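Local coordinates for extracellular solute-binding protein family 1 (Alicyclobacillus acidocaldarius subsp. acidocaldarius, PDB 4OVJ) that probably binds a solute outside the cell membrane and passes it to an ABC-type importer, as a member of the family 1 extracellular solute-binding proteins, at residues A[109-112]-A[113-116]; A[199-202]-A[203-207]; A[347-350]-A[351-354]; A[387-390]-A[391-395]. One frame throughout, in Å; residues are numbered along the deposited sequence.

Interaction 1. Residues A[109-112]-A[113-116]; sequences GINI and STIS
Asn111 folds its amide forward over the turn to meet Ser113, two residues on, through a single oxygen. With CG anti to the backbone N (chi1 178°), the side chain runs beside its own carbonyl and brings OD1 over the next peptides. The Ser113 hydroxyl donates to it: OG lies 2.6 Å from Asn111 OD1, in the plane of the amide carbonyl and on a lone pair. The same oxygen takes a second bond from the Ser113 backbone, whose N lies 3.0 Å from Asn111 OD1, above the carbonyl plane; this closes an Asx turn. An alanine here would remove both bonds and would probably leave the Ser113 N-H without this partner and its hydroxyl free to turn. Ile112 takes part mainly through its backbone. Its O accepts from Ile115 N at 3.1 Å and closes a type I turn from Ile112 to Ile115, while its side chain heads away to Leu120 of helix 117-121. Thr114 crosses the Asn111 amide at about a right angle, CG2 lying 3.9 Å from Asn111 ND2, but its OG1 bonds to Asn319. Ile110 and Ile115 both rest on Ile132. One acceptor gripped by two donors of a single residue would restrain the rotation of both side chains, so polar bonds set the surface bend while the isoleucines seat the loop on the fold.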
ATOM      1  N   GLY A 109      17.355  19.871  -6.238  1.00 14.56           N
ATOM      2  CA  GLY A 109      18.088  18.981  -5.344  1.00 15.14           C
ATOM      3  C   GLY A 109      17.496  17.609  -5.087  1.00 14.57           C
ATOM      4  O   GLY A 109      18.100  16.810  -4.370  1.00 16.75           O
ATOM      5  N   ILE A 110      16.329  17.319  -5.651  1.00 13.28           N
ATOM      6  CA  ILE A 110      15.684  16.021  -5.422  1.00 12.04           C
ATOM      7  C   ILE A 110      15.704  15.192  -6.701  1.00 11.57           C
ATOM      8  O   ILE A 110      15.188  15.605  -7.744  1.00 12.85           O
ATOM      9  CB  ILE A 110      14.239  16.161  -4.901  1.00 12.52           C
ATOM     10  CG1 ILE A 110      14.200  17.063  -3.657  1.00 14.76           C
ATOM     11  CG2 ILE A 110      13.689  14.791  -4.524  1.00 12.61           C
ATOM     12  CD1 ILE A 110      12.808  17.316  -3.106  1.00 15.56           C
ATOM     13  N   ASN A 111      16.325  14.024  -6.621  1.00 11.83           N
ATOM     14  CA  ASN A 111      16.397  13.127  -7.759  1.00 12.21           C
ATOM     15  C   ASN A 111      15.158  12.240  -7.759  1.00 12.56           C
ATOM     16  O   ASN A 111      15.066  11.300  -6.982  1.00 12.96           O
ATOM     17  CB  ASN A 111      17.673  12.285  -7.685  1.00 14.07           C
ATOM     18  CG  ASN A 111      17.782  11.295  -8.819  1.00 16.72           C
ATOM     19  OD1 ASN A 111      17.032  11.362  -9.792  1.00 17.44           O
ATOM     20  ND2 ASN A 111      18.720  10.358  -8.695  1.00 20.87           N
ATOM     21  N   ILE A 112      14.205  12.557  -8.631  1.00 13.46           N
ATOM     22  CA  ILE A 112      12.985  11.776  -8.748  1.00 13.83           C
ATOM     23  C   ILE A 112      13.026  10.794  -9.907  1.00 14.25           C
ATOM     24  O   ILE A 112      12.034  10.125 -10.164  1.00 15.35           O
ATOM     25  CB  ILE A 112      11.732  12.663  -8.851  1.00 15.85           C
ATOM     26  CG1 ILE A 112      11.812  13.573 -10.098  1.00 19.17           C
ATOM     27  CG2 ILE A 112      11.560  13.415  -7.543  1.00 17.25           C
ATOM     28  CD1 ILE A 112      10.493  14.159 -10.527  1.00 24.58           C
ATOM     29  N   SER A 113      14.182  10.672 -10.563  1.00 13.62           N
ATOM     30  CA  SER A 113      14.352   9.722 -11.672  1.00 15.36           C
ATOM     31  C   SER A 113      14.284   8.266 -11.197  1.00 13.92           C
ATOM     32  O   SER A 113      14.083   7.351 -12.004  1.00 16.22           O
ATOM     33  CB  SER A 113      15.677   9.985 -12.409  1.00 16.03           C
ATOM     34  OG  SER A 113      16.796   9.534 -11.651  1.00 18.92           O
ATOM     35  N   THR A 114      14.430   8.077  -9.886  1.00 12.97           N
ATOM     36  CA  THR A 114      14.414   6.777  -9.231  1.00 11.49           C
ATOM     37  C   THR A 114      13.014   6.376  -8.763  1.00 10.99           C
ATOM     38  O   THR A 114      12.838   5.302  -8.187  1.00 11.45           O
ATOM     39  CB  THR A 114      15.318   6.818  -7.985  1.00 12.12           C
ATOM     40  OG1 THR A 114      14.931   7.935  -7.161  1.00 12.10           O
ATOM     41  CG2 THR A 114      16.800   6.949  -8.386  1.00 13.07           C
ATOM     42  N   ILE A 115      12.031   7.241  -8.998  1.00 10.66           N
ATOM     43  CA  ILE A 115      10.676   7.049  -8.495  1.00 11.44           C
ATOM     44  C   ILE A 115       9.742   6.968  -9.695  1.00 11.51           C
ATOM     45  O   ILE A 115       9.904   7.714 -10.647  1.00 12.98           O
ATOM     46  CB  ILE A 115      10.274   8.219  -7.561  1.00 11.55           C
ATOM     47  CG1 ILE A 115      11.255   8.287  -6.387  1.00 13.33           C
ATOM     48  CG2 ILE A 115       8.846   8.055  -7.070  1.00 13.06           C
ATOM     49  CD1 ILE A 115      11.033   9.437  -5.430  1.00 15.44           C
ATOM     50  N   SER A 116       8.768   6.065  -9.647  0.50 11.89           N
ATOM     51  CA  SER A 116       7.839   5.912 -10.753  0.50 13.39           C
ATOM     52  C   SER A 116       6.903   7.100 -10.851  0.50 11.96           C
ATOM     53  O   SER A 116       6.454   7.627  -9.833  0.50 11.00           O
ATOM     54  CB  SER A 116       7.022   4.637 -10.605  0.50 15.71           C
ATOM     55  OG  SER A 116       7.677   3.580 -11.265  0.50 20.27           O
TER

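Interaction 2. Residues A[199-202]-A[203-207]; sequences LYNA and SGTKL
Asn201 meets Thr205 and Lys206 through its amide, which fills the inside of the turn and is the tightly held part of the contact. Its CG sits between the backbone N and the carbonyl carbon (chi1 67°), which tucks the group under the returning chain. Thr205 N lies 2.9 Å from Asn201 OD1, in the carbonyl plane on a lone pair, and Lys206 N reaches the same oxygen from above that plane at 3.3 Å. On the other branch, Asn201 ND2 donates almost straight to Thr205 OG1 at 2.9 Å, the hydroxyl oxygen lying in the amide plane. Backbone bonds frame this: Asn201 N to Lys206 O at 2.9 Å, and Gly204 N to Asn201 O, which closes a type I turn. At the base of the turn, Tyr200 and Leu207 form an antiparallel non-hydrogen-bonded pair whose side chains diverge, the nearest side-chain atoms being Tyr200 CE1 and Leu207 CD2, 4.3 Å apart. Both are buried against helix 398-414, and Tyr200 OH bonds to Asp377. The solvent side is looser: Ala202, Ser203, Thr205 and Lys206 are exposed, and Ser203 OG and Thr205 OG1 share a weak bond at 3.4 Å. A flip of the Asn201 amide would set its N-H groups against those of Thr205 and Lys206, so the bonding pattern fixes which way round the amide lies.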
ATOM      1  N   LEU A 199     -14.001   2.569  -5.815  1.00  9.80           N
ATOM      2  CA  LEU A 199     -14.815   2.438  -4.608  1.00  9.22           C
ATOM      3  C   LEU A 199     -15.701   3.671  -4.431  1.00 10.06           C
ATOM      4  O   LEU A 199     -16.885   3.544  -4.134  1.00  9.58           O
ATOM      5  CB  LEU A 199     -13.952   2.228  -3.367  1.00  8.90           C
ATOM      6  CG  LEU A 199     -13.148   0.917  -3.369  1.00  9.13           C
ATOM      7  CD1 LEU A 199     -12.308   0.801  -2.106  1.00  9.75           C
ATOM      8  CD2 LEU A 199     -14.051  -0.289  -3.531  1.00  9.29           C
ATOM      9  N   TYR A 200     -15.115   4.852  -4.606  1.00 10.49           N
ATOM     10  CA  TYR A 200     -15.845   6.116  -4.445  1.00 10.64           C
ATOM     11  C   TYR A 200     -15.721   6.974  -5.677  1.00 11.80           C
ATOM     12  O   TYR A 200     -14.779   6.843  -6.449  1.00 10.70           O
ATOM     13  CB  TYR A 200     -15.301   6.908  -3.259  1.00 10.67           C
ATOM     14  CG  TYR A 200     -15.302   6.150  -1.967  1.00 10.22           C
ATOM     15  CD1 TYR A 200     -16.459   6.022  -1.231  1.00 11.99           C
ATOM     16  CD2 TYR A 200     -14.143   5.538  -1.487  1.00 10.62           C
ATOM     17  CE1 TYR A 200     -16.479   5.323  -0.044  1.00 12.90           C
ATOM     18  CE2 TYR A 200     -14.155   4.831  -0.299  1.00 12.40           C
ATOM     19  CZ  TYR A 200     -15.330   4.731   0.420  1.00 12.83           C
ATOM     20  OH  TYR A 200     -15.372   4.038   1.604  1.00 16.17           O
ATOM     21  N   ASN A 201     -16.661   7.883  -5.860  1.00 13.67           N
ATOM     22  CA  ASN A 201     -16.412   8.951  -6.810  1.00 15.84           C
ATOM     23  C   ASN A 201     -15.316   9.879  -6.235  1.00 17.59           C
ATOM     24  O   ASN A 201     -14.891   9.735  -5.073  1.00 16.76           O
ATOM     25  CB  ASN A 201     -17.712   9.664  -7.226  1.00 17.28           C
ATOM     26  CG  ASN A 201     -18.357  10.441  -6.099  1.00 19.33           C
ATOM     27  OD1 ASN A 201     -17.846  10.497  -4.988  1.00 17.09           O
ATOM     28  ND2 ASN A 201     -19.496  11.069  -6.397  1.00 21.05           N
ATOM     29  N   ALA A 202     -14.815  10.790  -7.056  1.00 22.30           N
ATOM     30  CA  ALA A 202     -13.622  11.570  -6.693  1.00 24.91           C
ATOM     31  C   ALA A 202     -13.778  12.391  -5.402  1.00 27.85           C
ATOM     32  O   ALA A 202     -12.819  12.539  -4.638  1.00 29.69           O
ATOM     33  CB  ALA A 202     -13.222  12.474  -7.847  1.00 30.03           C
ATOM     34  N   SER A 203     -14.990  12.889  -5.162  1.00 27.32           N
ATOM     35  CA  SER A 203     -15.301  13.724  -3.996  1.00 32.10           C
ATOM     36  C   SER A 203     -15.720  12.911  -2.762  1.00 29.42           C
ATOM     37  O   SER A 203     -15.846  13.453  -1.659  1.00 30.92           O
ATOM     38  CB  SER A 203     -16.407  14.717  -4.365  1.00 37.41           C
ATOM     39  OG  SER A 203     -17.421  14.103  -5.150  1.00 41.24           O
ATOM     40  N   GLY A 204     -15.935  11.614  -2.949  1.00 24.11           N
ATOM     41  CA  GLY A 204     -16.396  10.752  -1.877  1.00 23.01           C
ATOM     42  C   GLY A 204     -17.840  11.012  -1.473  1.00 23.40           C
ATOM     43  O   GLY A 204     -18.206  10.738  -0.333  1.00 26.63           O
ATOM     44  N   THR A 205     -18.663  11.515  -2.400  1.00 23.35           N
ATOM     45  CA  THR A 205     -20.084  11.772  -2.122  1.00 23.62           C
ATOM     46  C   THR A 205     -20.985  10.582  -2.457  1.00 22.42           C
ATOM     47  O   THR A 205     -22.140  10.531  -2.029  1.00 21.26           O
ATOM     48  CB  THR A 205     -20.620  13.010  -2.880  1.00 26.63           C
ATOM     49  OG1 THR A 205     -20.499  12.821  -4.300  1.00 24.16           O
ATOM     50  CG2 THR A 205     -19.862  14.267  -2.454  1.00 29.65           C
ATOM     51  N   LYS A 206     -20.467   9.641  -3.239  1.00 18.08           N
ATOM     52  CA  LYS A 206     -21.182   8.399  -3.497  1.00 16.94           C
ATOM     53  C   LYS A 206     -20.208   7.305  -3.906  1.00 14.58           C
ATOM     54  O   LYS A 206     -19.031   7.568  -4.140  1.00 14.97           O
ATOM     55  CB  LYS A 206     -22.265   8.578  -4.558  1.00 23.69           C
ATOM     56  CG  LYS A 206     -21.882   9.370  -5.778  1.00 28.73           C
ATOM     57  CD  LYS A 206     -23.030   9.476  -6.781  1.00 31.94           C
ATOM     58  CE  LYS A 206     -24.215  10.232  -6.200  1.00 37.47           C
ATOM     59  NZ  LYS A 206     -25.116  10.741  -7.267  1.00 43.32           N
ATOM     60  N   LEU A 207     -20.711   6.082  -3.971  1.00 13.62           N
ATOM     61  CA  LEU A 207     -19.907   4.966  -4.440  1.00 13.06           C
ATOM     62  C   LEU A 207     -19.593   5.195  -5.905  1.00 13.23           C
ATOM     63  O   LEU A 207     -20.388   5.792  -6.632  1.00 15.85           O
ATOM     64  CB  LEU A 207     -20.642   3.649  -4.244  1.00 14.74           C
ATOM     65  CG  LEU A 207     -20.940   3.279  -2.787  1.00 15.33           C
ATOM     66  CD1 LEU A 207     -21.724   1.988  -2.745  1.00 16.53           C
ATOM     67  CD2 LEU A 207     -19.659   3.139  -1.978  1.00 15.75           C
TER

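Interaction 3. Residues A[347-350]-A[351-354]; sequences GTSA and PEKA
Ser349 and Glu352 reach for each other's backbone: OG of Ser349 stands between its own N and carbonyl carbon (chi1 66°), while Glu352 CG lies beside its backbone N (chi1 -65°) and the chain beyond extends back toward the start of the helix. Glu352 OE1 takes the Ser349 N-H at 2.9 Å, a straight bond (164°) that meets the carboxylate on its anti side and out of its plane. In return Glu352 N donates to Ser349 OG at 3.3 Å, a weak bond. Beside the pair, Lys353 N bonds to Ser349 O at 2.9 Å, and Ala354 N to Ala350 O at 3.0 Å. In one of its two conformers, Lys353 curls at its last torsion and NZ finds its strongest partner in Met344 O, lying also 2.8 Å from Thr348 OG1 and meeting Thr348 O. Thr348 OG1 bonds to Leu343 O as well. A glutamine in its place would remove the negative charge of Glu352 and would probably weaken the grip on the Ser349 N-H and the favourable charge at the helix start. Pro351, which has no N-H to offer, suits the first turn. Reciprocal bonds of this kind define the capping box, here at the N-terminus of helix 350-365.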
ATOM      1  N   GLY A 347      22.042  -6.552   2.114  1.00 32.18           N
ATOM      2  CA  GLY A 347      21.212  -5.987   3.174  1.00 32.70           C
ATOM      3  C   GLY A 347      19.761  -6.437   3.171  1.00 32.60           C
ATOM      4  O   GLY A 347      18.938  -5.848   3.873  1.00 35.73           O
ATOM      5  N   THR A 348      19.445  -7.477   2.394  1.00 30.18           N
ATOM      6  CA  THR A 348      18.093  -8.050   2.363  1.00 25.17           C
ATOM      7  C   THR A 348      18.109  -9.577   2.449  1.00 22.59           C
ATOM      8  O   THR A 348      18.993 -10.226   1.902  1.00 25.80           O
ATOM      9  CB  THR A 348      17.346  -7.683   1.066  1.00 26.68           C
ATOM     10  OG1 THR A 348      18.171  -7.973  -0.065  1.00 24.92           O
ATOM     11  CG2 THR A 348      16.963  -6.218   1.055  1.00 28.30           C
ATOM     12  N   SER A 349      17.106 -10.125   3.131  1.00 20.63           N
ATOM     13  CA  SER A 349      16.836 -11.566   3.145  1.00 20.88           C
ATOM     14  C   SER A 349      16.220 -12.023   1.824  1.00 20.31           C
ATOM     15  O   SER A 349      15.820 -11.198   1.004  1.00 18.96           O
ATOM     16  CB  SER A 349      15.849 -11.882   4.254  1.00 22.51           C
ATOM     17  OG  SER A 349      14.583 -11.292   3.955  1.00 22.61           O
ATOM     18  N   ALA A 350      16.103 -13.336   1.629  1.00 20.65           N
ATOM     19  CA  ALA A 350      15.484 -13.867   0.408  1.00 19.57           C
ATOM     20  C   ALA A 350      14.040 -13.375   0.189  1.00 17.36           C
ATOM     21  O   ALA A 350      13.698 -12.973  -0.917  1.00 16.66           O
ATOM     22  CB  ALA A 350      15.551 -15.401   0.372  1.00 23.18           C
ATOM     23  N   PRO A 351      13.186 -13.411   1.231  1.00 17.41           N
ATOM     24  CA  PRO A 351      11.826 -12.900   1.008  1.00 16.64           C
ATOM     25  C   PRO A 351      11.790 -11.401   0.691  1.00 15.35           C
ATOM     26  O   PRO A 351      10.966 -10.970  -0.122  1.00 14.93           O
ATOM     27  CB  PRO A 351      11.088 -13.211   2.319  1.00 18.70           C
ATOM     28  CG  PRO A 351      11.938 -14.186   3.047  1.00 19.81           C
ATOM     29  CD  PRO A 351      13.335 -14.092   2.529  1.00 19.36           C
ATOM     30  N   GLU A 352      12.671 -10.620   1.317  1.00 15.70           N
ATOM     31  CA  GLU A 352      12.773  -9.192   1.016  1.00 16.38           C
ATOM     32  C   GLU A 352      13.200  -8.970  -0.445  1.00 14.97           C
ATOM     33  O   GLU A 352      12.626  -8.137  -1.132  1.00 14.78           O
ATOM     34  CB  GLU A 352      13.723  -8.490   1.995  1.00 18.16           C
ATOM     35  CG  GLU A 352      13.202  -8.514   3.430  1.00 20.34           C
ATOM     36  CD  GLU A 352      14.194  -8.037   4.483  1.00 22.56           C
ATOM     37  OE1 GLU A 352      15.416  -8.047   4.246  1.00 24.37           O
ATOM     38  OE2 GLU A 352      13.738  -7.658   5.583  1.00 26.26           O
ATOM     39  N   LYS A 353      14.196  -9.718  -0.912  0.50 15.61           N
ATOM     40  CA  LYS A 353      14.623  -9.637  -2.311  0.50 16.56           C
ATOM     41  C   LYS A 353      13.452  -9.912  -3.252  0.50 15.39           C
ATOM     42  O   LYS A 353      13.256  -9.201  -4.237  0.50 15.06           O
ATOM     43  CB  LYS A 353      15.756 -10.628  -2.602  0.50 19.00           C
ATOM     44  CG  LYS A 353      17.077 -10.296  -1.927  0.50 22.04           C
ATOM     45  CD  LYS A 353      18.192 -11.223  -2.399  0.50 26.22           C
ATOM     46  CE  LYS A 353      19.350 -11.259  -1.412  0.50 30.02           C
ATOM     47  NZ  LYS A 353      19.865  -9.900  -1.103  0.50 30.16           N
ATOM     48  N   ALA A 354      12.670 -10.941  -2.931  1.00 14.85           N
ATOM     49  CA  ALA A 354      11.506 -11.308  -3.725  1.00 13.89           C
ATOM     50  C   ALA A 354      10.499 -10.164  -3.779  1.00 11.80           C
ATOM     51  O   ALA A 354       9.959  -9.875  -4.836  1.00 11.21           O
ATOM     52  CB  ALA A 354      10.845 -12.559  -3.168  1.00 16.73           C
TER

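Interaction 4. Residues A[387-390]-A[391-395]; sequences MVQA and VQYGK
Backbone bonds four residues apart carry the last helical turns, Val391 N meeting Met387 O at 2.9 Å, with Gln392 N on Val388 O and Tyr393 N on Gln389 O following in step. Among the side chains, Gln389, in the conformer described, one of two, runs beside Tyr393 in the same direction. Gln389 CG is anti to its N (chi1 -178°) and the chain continues extended, which lays the CG methylene over one face of the Tyr393 ring. The CH-pi contact has CG 4.0 Å from the ring centroid and 26° off the normal, displaced toward the rim. At the far end of the same conformer, Gln389 NE2 donates to Tyr393 OH at 3.0 Å, with the hydroxyl oxygen close to the amide plane; amide and ring planes are 53° apart. The helix closes in a Schellman motif: Gly394 adopts a positive phi, Lys395 N returns to Ala390 O at 2.9 Å, and Gly394 N to Val391 O at 3.1 Å. On the buried side, Met387, present as selenomethionine, lies alongside Val391 with SE 3.7 Å from Val391 CG2. Leu214 and Leu218 of helix 211-226 and Phe405 of helix 398-414 touch the Met387 side chain, so helix 377-392 packs between helices 211-226 and 398-414 here. Val388 CG1 presses on the Gln392 amide, 3.4 Å from Gln392 NE2. That nitrogen also makes weak bonds to the carboxylates of Asp181 and Glu183, while Thr236 and Arg225 touch the same side chain.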
HETATM    1  N   MSE A 387     -21.214  -7.834   4.703  1.00 14.83           N
HETATM    2  CA  MSE A 387     -22.012  -8.291   3.562  1.00 12.30           C
HETATM    3  C   MSE A 387     -21.341  -9.468   2.903  1.00 14.10           C
HETATM    4  O   MSE A 387     -22.001 -10.447   2.549  1.00 15.49           O
HETATM    5  CB  MSE A 387     -22.238  -7.157   2.577  1.00 15.24           C
HETATM    6  CG  MSE A 387     -23.113  -7.594   1.416  1.00 15.25           C
HETATM    7 SE   MSE A 387     -21.997  -8.298  -0.066  0.70 13.71          SE
HETATM    8  CE  MSE A 387     -21.198  -6.607  -0.567  1.00 14.60           C
ATOM      9  N   VAL A 388     -20.029  -9.385   2.721  1.00 13.38           N
ATOM     10  CA  VAL A 388     -19.278 -10.477   2.105  1.00 14.06           C
ATOM     11  C   VAL A 388     -19.452 -11.743   2.929  1.00 14.92           C
ATOM     12  O   VAL A 388     -19.697 -12.816   2.383  1.00 16.09           O
ATOM     13  CB  VAL A 388     -17.783 -10.128   1.952  1.00 14.72           C
ATOM     14  CG1 VAL A 388     -16.948 -11.373   1.675  1.00 17.26           C
ATOM     15  CG2 VAL A 388     -17.616  -9.103   0.843  1.00 15.47           C
ATOM     16  N   GLN A 389     -19.336 -11.608   4.246  0.50 15.37           N
ATOM     17  CA  GLN A 389     -19.522 -12.736   5.153  0.50 17.05           C
ATOM     18  C   GLN A 389     -20.929 -13.342   5.017  0.50 15.32           C
ATOM     19  O   GLN A 389     -21.069 -14.562   4.973  0.50 16.23           O
ATOM     20  CB  GLN A 389     -19.240 -12.294   6.594  0.50 20.59           C
ATOM     21  CG  GLN A 389     -19.361 -13.386   7.644  0.50 25.54           C
ATOM     22  CD  GLN A 389     -18.968 -12.891   9.025  0.50 33.84           C
ATOM     23  OE1 GLN A 389     -18.864 -11.685   9.259  0.50 41.31           O
ATOM     24  NE2 GLN A 389     -18.743 -13.817   9.944  0.50 37.41           N
ATOM     25  N   ALA A 390     -21.958 -12.494   4.925  1.00 15.17           N
ATOM     26  CA  ALA A 390     -23.346 -12.965   4.716  1.00 16.11           C
ATOM     27  C   ALA A 390     -23.524 -13.728   3.412  1.00 15.56           C
ATOM     28  O   ALA A 390     -24.215 -14.740   3.368  1.00 17.16           O
ATOM     29  CB  ALA A 390     -24.329 -11.801   4.771  1.00 17.52           C
ATOM     30  N   VAL A 391     -22.878 -13.245   2.352  1.00 15.24           N
ATOM     31  CA  VAL A 391     -22.898 -13.927   1.074  1.00 13.90           C
ATOM     32  C   VAL A 391     -22.148 -15.265   1.168  1.00 14.09           C
ATOM     33  O   VAL A 391     -22.625 -16.263   0.656  1.00 16.11           O
ATOM     34  CB  VAL A 391     -22.310 -13.034  -0.041  1.00 14.24           C
ATOM     35  CG1 VAL A 391     -22.160 -13.808  -1.342  1.00 15.10           C
ATOM     36  CG2 VAL A 391     -23.203 -11.820  -0.242  1.00 15.24           C
ATOM     37  N   GLN A 392     -20.992 -15.272   1.829  1.00 14.67           N
ATOM     38  CA  GLN A 392     -20.175 -16.495   1.983  1.00 15.14           C
ATOM     39  C   GLN A 392     -20.905 -17.551   2.796  1.00 17.00           C
ATOM     40  O   GLN A 392     -20.757 -18.747   2.559  1.00 20.98           O
ATOM     41  CB  GLN A 392     -18.850 -16.172   2.662  1.00 16.85           C
ATOM     42  CG  GLN A 392     -17.851 -15.440   1.790  1.00 16.29           C
ATOM     43  CD  GLN A 392     -16.697 -14.815   2.563  1.00 17.53           C
ATOM     44  OE1 GLN A 392     -16.756 -14.631   3.789  1.00 19.45           O
ATOM     45  NE2 GLN A 392     -15.641 -14.459   1.842  1.00 16.94           N
ATOM     46  N   TYR A 393     -21.686 -17.096   3.767  1.00 16.76           N
ATOM     47  CA  TYR A 393     -22.490 -17.987   4.602  1.00 18.58           C
ATOM     48  C   TYR A 393     -23.753 -18.485   3.898  1.00 20.86           C
ATOM     49  O   TYR A 393     -24.404 -19.406   4.383  1.00 26.48           O
ATOM     50  CB  TYR A 393     -22.925 -17.254   5.869  1.00 18.56           C
ATOM     51  CG  TYR A 393     -21.915 -17.116   6.981  1.00 19.87           C
ATOM     52  CD1 TYR A 393     -20.772 -17.911   7.057  1.00 20.97           C
ATOM     53  CD2 TYR A 393     -22.152 -16.220   8.010  1.00 22.60           C
ATOM     54  CE1 TYR A 393     -19.893 -17.789   8.124  1.00 23.46           C
ATOM     55  CE2 TYR A 393     -21.282 -16.089   9.073  1.00 24.44           C
ATOM     56  CZ  TYR A 393     -20.155 -16.879   9.126  1.00 25.05           C
ATOM     57  OH  TYR A 393     -19.297 -16.741  10.182  1.00 27.99           O
ATOM     58  N   GLY A 394     -24.119 -17.866   2.781  1.00 23.13           N
ATOM     59  CA  GLY A 394     -25.320 -18.240   2.050  1.00 23.61           C
ATOM     60  C   GLY A 394     -26.571 -17.617   2.635  1.00 25.30           C
ATOM     61  O   GLY A 394     -27.682 -18.038   2.318  1.00 26.10           O
ATOM     62  N   LYS A 395     -26.400 -16.608   3.484  1.00 26.23           N
ATOM     63  CA  LYS A 395     -27.534 -15.916   4.087  1.00 27.66           C
ATOM     64  C   LYS A 395     -28.216 -14.969   3.108  1.00 28.63           C
ATOM     65  O   LYS A 395     -29.401 -14.706   3.235  1.00 32.11           O
ATOM     66  CB  LYS A 395     -27.091 -15.163   5.339  1.00 24.95           C
ATOM     67  CG  LYS A 395     -26.828 -16.077   6.530  1.00 34.66           C
ATOM     68  CD  LYS A 395     -26.495 -15.274   7.783  1.00 41.13           C
ATOM     69  CE  LYS A 395     -26.776 -16.060   9.051  1.00 45.26           C
ATOM     70  NZ  LYS A 395     -25.835 -17.200   9.219  1.00 47.94           N
TER

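In the fold
All four contacts are local and lie apart in the chain. Interactions 1 and 3 are surface contacts; interactions 2 and 4 are partly buried, and both lean on helix 398-414, with nearest atoms about 9 Å apart. Interactions 3 and 4 belong to consecutive helices, 350-365 and 377-392, and mark opposite kinds of end: one starts with side chains bonding backbone N-H groups, the other finishes with backbone N-H groups turning back to carbonyls. An asparagine amide organises each of the two loops, through its oxygen in interaction 1, and through both oxygen and nitrogen in interaction 2. Interactions 1 and 4 lie on opposite sides of the chain's centre, about 46 Å apart between centres.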